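Local atomic coordinates of putative dioxygenase (1H-3-hydroxy-4-oxoquinaldine 2,4-dioxygenase) (Mycobacteroides abscessus subsp. abscessus, PDB entry 6RA3), a protein that cleaves the quinolone ring of the Pseudomonas quinolone signal PQS with dioxygen, giving N-octanoylanthranilate and carbon monoxide. Residues A101-A106 / C208-V213. Residues are numbered along the deposited sequence; the frame is centred on the assembly and turned at random.
Sequences AALEIA and CAIRHV
L103 and I210 meet through single methyl groups, CD2 of L103 lying 4.0 Å from CD1 of I210, with the two side chains crossing at about a right angle. The contact is therefore made where the branches end, not along their lengths. In I210 the CG1 arm lies anti to the carbonyl carbon (chi1 -63°) and extends almost fully beyond (chi2 165°), which carries CD1 out from the strand to the helix. Three residues on from L103, A106 presents its CB to C208, whose SG sits 4.1 Å away. The thiol stands between its own backbone N and carbonyl carbon (chi1 69°), and both side chains set out from the backbone toward the other segment. No direct hydrogen bond joins the segments; one water lies 3.3 Å from C208 N in a weak bond, and its link to A106 O is long and doubtful. Both side-chain pairs are buried and the shared surface is small, 108 Å² in all, because each pair meets through a single atom from each residue. This is helix-on-sheet packing of the alpha/beta hydrolase fold: helix 99-109 meets one face of the central sheet near the start of strand 209-214. L103 also touches I119 and C208 touches V117, both on strand 116-120, which lies between strands 90-95 and 209-214; A102 rests on strand 90-95, while A101, E104 and I105 pack against helix 71-84.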
loop_
_atom_site.group_PDB
_atom_site.type_symbol
_atom_site.label_atom_id
_atom_site.label_comp_id
_atom_site.label_asym_id
_atom_site.label_seq_id
_atom_site.Cartn_x
_atom_site.Cartn_y
_atom_site.Cartn_z
ATOM N N ALA A 101 -11.916 21.475 11.586
ATOM C CA ALA A 101 -11.125 20.719 12.548
ATOM C C ALA A 101 -9.798 21.406 12.821
ATOM O O ALA A 101 -9.335 21.446 13.967
ATOM C CB ALA A 101 -10.894 19.303 12.028
ATOM N N ALA A 102 -9.178 21.947 11.773
ATOM C CA ALA A 102 -7.924 22.693 11.949
ATOM C C ALA A 102 -8.080 23.827 12.964
ATOM O O ALA A 102 -7.207 24.034 13.815
ATOM C CB ALA A 102 -7.455 23.247 10.601
ATOM N N LEU A 103 -9.203 24.557 12.913
ATOM C CA LEU A 103 -9.409 25.645 13.873
ATOM C C LEU A 103 -9.715 25.105 15.265
ATOM O O LEU A 103 -9.267 25.665 16.273
ATOM C CB LEU A 103 -10.518 26.561 13.364
ATOM C CG LEU A 103 -10.153 27.164 12.004
ATOM C CD1 LEU A 103 -11.326 27.817 11.316
ATOM C CD2 LEU A 103 -9.033 28.183 12.201
ATOM N N GLU A 104 -10.446 23.996 15.345
ATOM C CA GLU A 104 -10.651 23.365 16.637
ATOM C C GLU A 104 -9.324 22.930 17.219
ATOM O O GLU A 104 -9.074 23.124 18.414
ATOM C CB GLU A 104 -11.619 22.171 16.503
ATOM C CG GLU A 104 -11.892 21.426 17.809
ATOM C CD GLU A 104 -12.518 22.310 18.894
ATOM O OE1 GLU A 104 -13.183 23.299 18.530
ATOM O OE2 GLU A 104 -12.344 22.013 20.103
ATOM N N ILE A 105 -8.448 22.347 16.386
ATOM C CA ILE A 105 -7.127 21.935 16.873
ATOM C C ILE A 105 -6.336 23.156 17.340
ATOM O O ILE A 105 -5.670 23.126 18.387
ATOM C CB ILE A 105 -6.354 21.154 15.788
ATOM C CG1 ILE A 105 -7.054 19.822 15.448
ATOM C CG2 ILE A 105 -4.896 20.915 16.232
ATOM C CD1 ILE A 105 -6.643 19.215 14.075
ATOM N N ALA A 106 -6.369 24.240 16.560
ATOM C CA ALA A 106 -5.648 25.445 16.978
ATOM C C ALA A 106 -6.156 25.945 18.320
ATOM O O ALA A 106 -5.366 26.365 19.173
ATOM C CB ALA A 106 -5.777 26.539 15.932
ATOM N N CYS A 208 -3.846 32.154 16.746
ATOM C CA CYS A 208 -2.611 32.022 15.985
ATOM C C CYS A 208 -2.765 32.720 14.624
ATOM O O CYS A 208 -3.837 33.212 14.267
ATOM C CB CYS A 208 -2.267 30.541 15.802
ATOM S SG CYS A 208 -3.433 29.692 14.708
ATOM N N ALA A 209 -1.681 32.753 13.854
ATOM C CA ALA A 209 -1.741 33.293 12.500
ATOM C C ALA A 209 -2.549 32.374 11.601
ATOM O O ALA A 209 -2.279 31.171 11.515
ATOM C CB ALA A 209 -0.338 33.467 11.935
ATOM N N ILE A 210 -3.541 32.929 10.928
ATOM C CA ILE A 210 -4.409 32.141 10.066
ATOM C C ILE A 210 -4.378 32.735 8.673
ATOM O O ILE A 210 -4.429 33.958 8.514
ATOM C CB ILE A 210 -5.844 32.092 10.627
ATOM C CG1 ILE A 210 -5.842 31.394 11.983
ATOM C CG2 ILE A 210 -6.757 31.429 9.644
ATOM C CD1 ILE A 210 -7.102 31.595 12.801
ATOM N N ARG A 211 -4.301 31.875 7.664
ATOM C CA ARG A 211 -4.316 32.306 6.274
ATOM C C ARG A 211 -5.315 31.460 5.505
ATOM O O ARG A 211 -5.221 30.227 5.503
ATOM C CB ARG A 211 -2.934 32.218 5.605
ATOM C CG ARG A 211 -2.969 32.667 4.117
ATOM C CD ARG A 211 -1.590 33.053 3.503
ATOM N NE ARG A 211 -0.722 33.782 4.429
ATOM C CZ ARG A 211 0.565 34.053 4.211
ATOM N NH1 ARG A 211 1.168 33.669 3.079
ATOM N NH2 ARG A 211 1.256 34.721 5.127
ATOM N N HIS A 212 -6.256 32.123 4.839
ATOM C CA HIS A 212 -7.171 31.466 3.921
ATOM C C HIS A 212 -6.696 31.726 2.503
ATOM O O HIS A 212 -6.436 32.873 2.124
ATOM C CB HIS A 212 -8.607 31.965 4.118
ATOM C CG HIS A 212 -9.607 31.293 3.236
ATOM N ND1 HIS A 212 -10.770 31.910 2.831
ATOM C CD2 HIS A 212 -9.627 30.057 2.685
ATOM C CE1 HIS A 212 -11.459 31.089 2.059
ATOM N NE2 HIS A 212 -10.784 29.959 1.950
ATOM N N VAL A 213 -6.528 30.651 1.747
ATOM C CA VAL A 213 -6.159 30.690 0.343
ATOM C C VAL A 213 -7.274 30.001 -0.418
ATOM O O VAL A 213 -7.716 28.917 -0.022
ATOM C CB VAL A 213 -4.814 29.982 0.090
ATOM C CG1 VAL A 213 -4.491 29.993 -1.366
ATOM C CG2 VAL A 213 -3.703 30.635 0.884
HETATM O O HOH W 1 -5.507 29.717 18.333
#